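Local atomic coordinates of hydrogenase maturation factor (Thermoanaerobacter tengcongensis, PDB entry 3VTI), a protein that probably transfers the carbamoyl group of carbamoyl phosphate, with ATP, to the C-terminal cysteine of HypE during [NiFe] hydrogenase maturation. Residues I504-T509 and S595-F600; A605-V610 and Q655-Y660. All coordinates share one frame; numbering follows the deposited sequence.

Interaction 1: I504-T509 and S595-F600; sequences IAYDGT and SSMGRF. With FE (Fe (III) ion), chain G.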
ATOM      1  N   ILE A 504     -35.495  15.709  30.577  1.00 36.53           N
ATOM      2  CA  ILE A 504     -35.460  16.552  29.391  1.00 35.42           C
ATOM      3  C   ILE A 504     -34.210  17.430  29.430  1.00 34.32           C
ATOM      4  O   ILE A 504     -34.146  18.431  30.141  1.00 33.76           O
ATOM      5  CB  ILE A 504     -36.790  17.352  29.214  1.00 35.57           C
ATOM      6  CG1 ILE A 504     -37.985  16.374  29.201  1.00 37.34           C
ATOM      7  CG2 ILE A 504     -36.764  18.199  27.943  1.00 33.83           C
ATOM      8  CD1 ILE A 504     -39.375  16.995  29.283  1.00 36.02           C
ATOM      9  N   ALA A 505     -33.213  17.023  28.658  1.00 34.48           N
ATOM     10  CA  ALA A 505     -31.911  17.674  28.634  1.00 34.02           C
ATOM     11  C   ALA A 505     -31.701  18.459  27.339  1.00 34.26           C
ATOM     12  O   ALA A 505     -31.318  17.896  26.308  1.00 34.57           O
ATOM     13  CB  ALA A 505     -30.809  16.655  28.829  1.00 33.72           C
ATOM     14  N   TYR A 506     -31.973  19.763  27.411  1.00 34.51           N
ATOM     15  CA  TYR A 506     -31.823  20.685  26.284  1.00 34.77           C
ATOM     16  C   TYR A 506     -30.693  21.683  26.535  1.00 34.66           C
ATOM     17  O   TYR A 506     -30.728  22.458  27.499  1.00 33.98           O
ATOM     18  CB  TYR A 506     -33.110  21.474  26.031  1.00 34.41           C
ATOM     19  CG  TYR A 506     -34.303  20.693  25.536  1.00 35.44           C
ATOM     20  CD1 TYR A 506     -34.192  19.371  25.118  1.00 36.24           C
ATOM     21  CD2 TYR A 506     -35.553  21.312  25.432  1.00 36.52           C
ATOM     22  CE1 TYR A 506     -35.309  18.666  24.646  1.00 37.78           C
ATOM     23  CE2 TYR A 506     -36.673  20.617  24.960  1.00 36.67           C
ATOM     24  CZ  TYR A 506     -36.540  19.305  24.573  1.00 36.97           C
ATOM     25  OH  TYR A 506     -37.637  18.641  24.117  1.00 37.14           O
ATOM     26  N   ASP A 507     -29.701  21.669  25.649  1.00 35.58           N
ATOM     27  CA  ASP A 507     -28.618  22.652  25.669  1.00 35.75           C
ATOM     28  C   ASP A 507     -27.930  22.731  24.309  1.00 36.49           C
ATOM     29  O   ASP A 507     -28.482  22.276  23.296  1.00 37.30           O
ATOM     30  CB  ASP A 507     -27.623  22.378  26.813  1.00 35.54           C
ATOM     31  CG  ASP A 507     -26.815  21.101  26.622  1.00 36.82           C
ATOM     32  OD1 ASP A 507     -26.972  20.396  25.610  1.00 37.32           O
ATOM     33  OD2 ASP A 507     -25.990  20.803  27.508  1.00 39.77           O
ATOM     34  N   GLY A 508     -26.737  23.314  24.287  1.00 36.56           N
ATOM     35  CA  GLY A 508     -25.997  23.473  23.050  1.00 37.38           C
ATOM     36  C   GLY A 508     -25.284  22.207  22.629  1.00 38.50           C
ATOM     37  O   GLY A 508     -25.486  21.717  21.522  1.00 39.36           O
ATOM     38  N   THR A 509     -24.456  21.661  23.510  1.00 38.74           N
ATOM     39  CA  THR A 509     -23.588  20.576  23.111  1.00 39.75           C
ATOM     40  C   THR A 509     -23.060  19.786  24.282  1.00 39.25           C
ATOM     41  O   THR A 509     -22.934  20.291  25.376  1.00 38.60           O
ATOM     42  CB  THR A 509     -22.415  21.092  22.253  1.00 40.49           C
ATOM     43  OG1 THR A 509     -21.518  20.011  21.966  1.00 43.81           O
ATOM     44  CG2 THR A 509     -21.663  22.170  22.993  1.00 40.14           C
ATOM     45  N   SER A 595     -27.809  16.841  17.552  1.00 40.49           N
ATOM     46  CA  SER A 595     -29.138  16.889  18.131  1.00 40.20           C
ATOM     47  C   SER A 595     -29.039  17.954  19.222  1.00 38.99           C
ATOM     48  O   SER A 595     -28.628  17.671  20.349  1.00 38.88           O
ATOM     49  CB  SER A 595     -29.497  15.518  18.726  1.00 40.39           C
ATOM     50  OG  SER A 595     -30.577  15.609  19.637  1.00 39.62           O
ATOM     51  N   SER A 596     -29.381  19.189  18.880  1.00 38.65           N
ATOM     52  CA  SER A 596     -29.124  20.306  19.785  1.00 37.64           C
ATOM     53  C   SER A 596     -30.176  21.401  19.737  1.00 37.29           C
ATOM     54  O   SER A 596     -30.438  21.986  18.690  1.00 38.04           O
ATOM     55  CB  SER A 596     -27.739  20.898  19.488  1.00 37.67           C
ATOM     56  OG  SER A 596     -27.585  22.175  20.084  1.00 36.99           O
ATOM     57  N   MET A 597     -30.751  21.692  20.895  1.00 36.82           N
ATOM     58  CA  MET A 597     -31.725  22.766  21.046  1.00 36.00           C
ATOM     59  C   MET A 597     -31.085  24.145  20.820  1.00 35.58           C
ATOM     60  O   MET A 597     -31.688  25.022  20.202  1.00 35.66           O
ATOM     61  CB  MET A 597     -32.363  22.681  22.431  1.00 35.50           C
ATOM     62  CG  MET A 597     -33.615  23.558  22.608  1.00 36.02           C
ATOM     63  SD  MET A 597     -34.867  23.225  21.362  1.00 37.08           S
ATOM     64  CE  MET A 597     -35.272  21.515  21.728  1.00 37.91           C
ATOM     65  N   GLY A 598     -29.863  24.325  21.319  1.00 35.12           N
ATOM     66  CA  GLY A 598     -29.087  25.540  21.068  1.00 34.71           C
ATOM     67  C   GLY A 598     -28.859  25.829  19.593  1.00 35.69           C
ATOM     68  O   GLY A 598     -28.922  26.993  19.162  1.00 35.78           O
ATOM     69  N   ARG A 599     -28.590  24.777  18.816  1.00 36.30           N
ATOM     70  CA  ARG A 599     -28.378  24.931  17.373  1.00 37.01           C
ATOM     71  C   ARG A 599     -29.693  25.144  16.651  1.00 37.62           C
ATOM     72  O   ARG A 599     -29.767  25.944  15.705  1.00 38.82           O
ATOM     73  CB  ARG A 599     -27.627  23.735  16.767  1.00 37.66           C
ATOM     74  CG  ARG A 599     -26.198  23.500  17.282  1.00 36.93           C
ATOM     75  CD  ARG A 599     -25.205  24.654  16.999  1.00 37.63           C
ATOM     76  NE  ARG A 599     -25.435  25.834  17.842  1.00 37.22           N
ATOM     77  CZ  ARG A 599     -25.156  25.907  19.144  1.00 36.34           C
ATOM     78  NH1 ARG A 599     -24.638  24.869  19.783  1.00 37.75           N
ATOM     79  NH2 ARG A 599     -25.401  27.020  19.821  1.00 34.93           N
ATOM     80  N   PHE A 600     -30.729  24.436  17.095  1.00 37.13           N
ATOM     81  CA  PHE A 600     -32.073  24.609  16.545  1.00 37.33           C
ATOM     82  C   PHE A 600     -32.446  26.098  16.617  1.00 37.49           C
ATOM     83  O   PHE A 600     -32.787  26.704  15.589  1.00 38.51           O
ATOM     84  CB  PHE A 600     -33.083  23.730  17.300  1.00 36.83           C
ATOM     85  CG  PHE A 600     -34.395  23.522  16.580  1.00 36.68           C
ATOM     86  CD1 PHE A 600     -34.686  24.179  15.382  1.00 36.68           C
ATOM     87  CD2 PHE A 600     -35.363  22.686  17.128  1.00 35.88           C
ATOM     88  CE1 PHE A 600     -35.910  23.972  14.723  1.00 36.96           C
ATOM     89  CE2 PHE A 600     -36.586  22.473  16.479  1.00 35.25           C
ATOM     90  CZ  PHE A 600     -36.859  23.121  15.279  1.00 36.12           C
TER
HETATM   91 FE    FE G 803     -24.601  21.249  28.961  1.00 43.49          FE
HETATM   92  O   HOH W   1     -23.243  22.343  27.554  1.00 31.39           O
HETATM   93  O   HOH W   2     -25.657  23.432  29.047  1.00 11.91           O
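Gly508 and Gly598 bring the two backbones together, CA to CA 4.2 Å, where the chain at the end of strand 501-506 runs onto the first turn of helix 597-607. The place is the iron site of a Kae1-like domain of the actin-like ATPase clan: Asp507 OD2 binds the iron(III) at 2.1 Å beside His483, His487 and Asp734, while OD1 is held by His484. The carboxylate faces the metal, leaving the backbone of Asp507 and Gly508 to meet the helix. Gly598 N donates to Asp507 O almost straight (172°), reaching it from above the carbonyl plane. Neither glycine has a side chain to hold the two backbones apart, which suits so close an approach. The Tyr506 ring is gripped from both faces, by Ile504 CG2 near the rim of one and by the Met597 methyl over the centre of the other. Met597 bends at chi2 and chi3 (55° and 63°), curling CE back over the ring in a CH-pi contact 3.6 Å from its centroid; Tyr506 OH is hydrogen-bonded to Thr681 OG1. With an alanine here in place of Tyr506, the Met597 methyl would probably lose the ring it lies against and Thr681 its hydroxyl partner. Ser596 is the N-cap: its small hydroxyl accepts from Arg599 N and, in turn, OG donates to Gly508 O at 2.6 Å.

Interaction 2: A605-V610 and Q655-Y660; sequences AALIGV and QIYEDY
Ile608 and Tyr660 meet where helix 597-607 ends against the flank of helix 649-661, within the Kae1-like domain, a helix terminus joined to a helix side. The aromatic contacts come first. Ile608 CA stands over one face of the Tyr660 ring, 4.0 Å from the centroid and 14° off its normal, a CH-pi contact made by backbone rather than by a side-chain tip. Leu607 O lies over the same face, nearer the rim. The Tyr660 ring reaches across because CG lies opposite the backbone N (chi1 -175°), which carries the flat group out from its helix. A broad ring suits this place, since it can cover the turning backbone of two successive residues.

Aliphatic contacts continue the seam. The branch methyls Ile608 CG2 and Ile656 CG2 touch at 3.6 Å, and beta-branching puts such a methyl close to each main chain. Ile656 also packs on Ile669 and Phe673 of helix 666-692. Farther along, Leu607 CD2 approaches Tyr657 CD1 more loosely, at 4.4 Å, in a cluster that includes Phe569.

Backbone bonding shapes the first segment. Gly609, with positive phi, is the C-prime residue of a Schellman motif: Val610 N bonds to Ala605 O, and a weak bond joins Gly609 N to Ala606 O. The two segments therefore cohere through apolar and ring-face contacts, and one polar group at the seam, Ile608 O, is hydrogen-bonded to Lys666 NZ outside them.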
ATOM      1  N   ALA A 605     -32.849  31.810  14.368  1.00 40.88           N
ATOM      2  CA  ALA A 605     -32.394  33.185  14.473  1.00 40.94           C
ATOM      3  C   ALA A 605     -31.770  33.653  13.181  1.00 42.22           C
ATOM      4  O   ALA A 605     -31.910  34.810  12.807  1.00 43.29           O
ATOM      5  CB  ALA A 605     -31.403  33.323  15.609  1.00 39.71           C
ATOM      6  N   ALA A 606     -31.077  32.745  12.508  1.00 42.78           N
ATOM      7  CA  ALA A 606     -30.365  33.066  11.289  1.00 44.46           C
ATOM      8  C   ALA A 606     -31.327  33.205  10.124  1.00 46.40           C
ATOM      9  O   ALA A 606     -31.185  34.116   9.314  1.00 47.78           O
ATOM     10  CB  ALA A 606     -29.328  32.004  10.998  1.00 44.45           C
ATOM     11  N   LEU A 607     -32.309  32.304  10.052  1.00 46.91           N
ATOM     12  CA  LEU A 607     -33.289  32.310   8.974  1.00 48.81           C
ATOM     13  C   LEU A 607     -34.160  33.563   8.948  1.00 49.75           C
ATOM     14  O   LEU A 607     -34.584  33.999   7.874  1.00 51.30           O
ATOM     15  CB  LEU A 607     -34.184  31.067   9.035  1.00 48.73           C
ATOM     16  CG  LEU A 607     -33.633  29.756   8.474  1.00 49.23           C
ATOM     17  CD1 LEU A 607     -34.647  28.664   8.697  1.00 48.96           C
ATOM     18  CD2 LEU A 607     -33.291  29.869   6.987  1.00 50.94           C
ATOM     19  N   ILE A 608     -34.432  34.136  10.117  1.00 48.83           N
ATOM     20  CA  ILE A 608     -35.356  35.268  10.185  1.00 49.62           C
ATOM     21  C   ILE A 608     -34.644  36.611  10.394  1.00 50.38           C
ATOM     22  O   ILE A 608     -35.268  37.629  10.730  1.00 50.78           O
ATOM     23  CB  ILE A 608     -36.510  35.018  11.189  1.00 48.75           C
ATOM     24  CG1 ILE A 608     -35.988  34.938  12.625  1.00 45.88           C
ATOM     25  CG2 ILE A 608     -37.263  33.753  10.792  1.00 48.26           C
ATOM     26  CD1 ILE A 608     -37.047  35.014  13.684  1.00 42.53           C
ATOM     27  N   GLY A 609     -33.335  36.596  10.158  1.00 50.68           N
ATOM     28  CA  GLY A 609     -32.523  37.807  10.140  1.00 51.50           C
ATOM     29  C   GLY A 609     -32.363  38.487  11.481  1.00 50.96           C
ATOM     30  O   GLY A 609     -32.172  39.695  11.536  1.00 51.61           O
ATOM     31  N   VAL A 610     -32.456  37.721  12.564  1.00 50.10           N
ATOM     32  CA  VAL A 610     -32.142  38.238  13.889  1.00 50.01           C
ATOM     33  C   VAL A 610     -30.630  38.446  13.977  1.00 50.86           C
ATOM     34  O   VAL A 610     -30.157  39.497  14.412  1.00 51.51           O
ATOM     35  CB  VAL A 610     -32.602  37.273  15.033  1.00 48.65           C
ATOM     36  CG1 VAL A 610     -32.165  37.800  16.422  1.00 46.52           C
ATOM     37  CG2 VAL A 610     -34.102  37.049  14.993  1.00 47.85           C
ATOM     38  N   GLN A 655     -41.915  26.019   7.981  1.00 48.31           N
ATOM     39  CA  GLN A 655     -43.042  26.860   8.335  1.00 48.67           C
ATOM     40  C   GLN A 655     -42.574  28.229   8.812  1.00 48.57           C
ATOM     41  O   GLN A 655     -43.207  29.241   8.528  1.00 49.56           O
ATOM     42  CB  GLN A 655     -43.886  26.169   9.401  1.00 47.81           C
ATOM     43  CG  GLN A 655     -44.440  24.821   8.966  1.00 47.46           C
ATOM     44  CD  GLN A 655     -44.831  23.951  10.140  1.00 45.27           C
ATOM     45  OE1 GLN A 655     -45.838  24.196  10.800  1.00 45.21           O
ATOM     46  NE2 GLN A 655     -44.034  22.925  10.406  1.00 43.29           N
ATOM     47  N   ILE A 656     -41.450  28.258   9.526  1.00 48.06           N
ATOM     48  CA  ILE A 656     -40.879  29.511  10.026  1.00 48.21           C
ATOM     49  C   ILE A 656     -40.496  30.428   8.864  1.00 49.72           C
ATOM     50  O   ILE A 656     -40.803  31.629   8.872  1.00 50.22           O
ATOM     51  CB  ILE A 656     -39.663  29.237  10.919  1.00 46.83           C
ATOM     52  CG1 ILE A 656     -40.128  28.744  12.290  1.00 45.70           C
ATOM     53  CG2 ILE A 656     -38.776  30.476  11.037  1.00 46.52           C
ATOM     54  CD1 ILE A 656     -39.071  27.955  13.040  1.00 44.66           C
ATOM     55  N   TYR A 657     -39.854  29.843   7.857  1.00 50.68           N
ATOM     56  CA  TYR A 657     -39.409  30.592   6.699  1.00 52.58           C
ATOM     57  C   TYR A 657     -40.607  31.103   5.905  1.00 54.33           C
ATOM     58  O   TYR A 657     -40.625  32.263   5.487  1.00 55.19           O
ATOM     59  CB  TYR A 657     -38.475  29.738   5.841  1.00 53.07           C
ATOM     60  CG  TYR A 657     -37.925  30.444   4.621  1.00 56.28           C
ATOM     61  CD1 TYR A 657     -36.778  31.242   4.702  1.00 57.40           C
ATOM     62  CD2 TYR A 657     -38.550  30.307   3.383  1.00 59.94           C
ATOM     63  CE1 TYR A 657     -36.274  31.887   3.581  1.00 59.86           C
ATOM     64  CE2 TYR A 657     -38.058  30.940   2.261  1.00 63.35           C
ATOM     65  CZ  TYR A 657     -36.922  31.729   2.363  1.00 63.50           C
ATOM     66  OH  TYR A 657     -36.457  32.349   1.221  1.00 67.77           O
ATOM     67  N   GLU A 658     -41.596  30.231   5.705  1.00 55.20           N
ATOM     68  CA  GLU A 658     -42.892  30.602   5.129  1.00 57.17           C
ATOM     69  C   GLU A 658     -43.447  31.868   5.774  1.00 56.90           C
ATOM     70  O   GLU A 658     -43.739  32.842   5.083  1.00 58.12           O
ATOM     71  CB  GLU A 658     -43.910  29.485   5.351  1.00 57.92           C
ATOM     72  CG  GLU A 658     -44.052  28.446   4.259  1.00 60.75           C
ATOM     73  CD  GLU A 658     -45.174  27.451   4.595  1.00 64.15           C
ATOM     74  OE1 GLU A 658     -46.371  27.808   4.412  1.00 64.64           O
ATOM     75  OE2 GLU A 658     -44.856  26.325   5.060  1.00 63.70           O
ATOM     76  N   ASP A 659     -43.600  31.832   7.099  1.00 55.44           N
ATOM     77  CA  ASP A 659     -44.128  32.955   7.868  1.00 55.65           C
ATOM     78  C   ASP A 659     -43.276  34.193   7.658  1.00 56.30           C
ATOM     79  O   ASP A 659     -43.804  35.298   7.541  1.00 57.28           O
ATOM     80  CB  ASP A 659     -44.164  32.629   9.363  1.00 53.78           C
ATOM     81  CG  ASP A 659     -45.423  31.901   9.794  1.00 53.91           C
ATOM     82  OD1 ASP A 659     -46.243  31.475   8.942  1.00 55.67           O
ATOM     83  OD2 ASP A 659     -45.585  31.752  11.024  1.00 52.53           O
ATOM     84  N   TYR A 660     -41.956  33.996   7.627  1.00 56.07           N
ATOM     85  CA  TYR A 660     -41.019  35.082   7.401  1.00 56.95           C
ATOM     86  C   TYR A 660     -41.252  35.725   6.041  1.00 59.10           C
ATOM     87  O   TYR A 660     -41.341  36.942   5.943  1.00 59.81           O
ATOM     88  CB  TYR A 660     -39.564  34.607   7.554  1.00 55.93           C
ATOM     89  CG  TYR A 660     -38.556  35.728   7.441  1.00 57.44           C
ATOM     90  CD1 TYR A 660     -38.517  36.758   8.390  1.00 58.78           C
ATOM     91  CD2 TYR A 660     -37.649  35.772   6.384  1.00 59.59           C
ATOM     92  CE1 TYR A 660     -37.598  37.803   8.286  1.00 60.03           C
ATOM     93  CE2 TYR A 660     -36.721  36.819   6.270  1.00 60.86           C
ATOM     94  CZ  TYR A 660     -36.706  37.827   7.224  1.00 61.42           C
ATOM     95  OH  TYR A 660     -35.800  38.860   7.126  1.00 63.54           O
TER

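Both interactions belong to the Kae1-like part of the chain and are strung along one element, helix 597-607. Interaction 1 uses its N-terminal end, against the chain at the end of strand 501-506; interaction 2 uses its C-terminal end, against helix 649-661. They follow one another in series along the sequence, with centres 19 Å apart and nearest atoms about 5 Å apart, so they do not touch. Helix 666-692 borders both, meeting Tyr506 and Met597 in the first and Ile656 in the second. The shared helix thus links the end of an interior strand, where an iron ligand sits, to a helical layer farther from the chain's centre and away from the annotated sites.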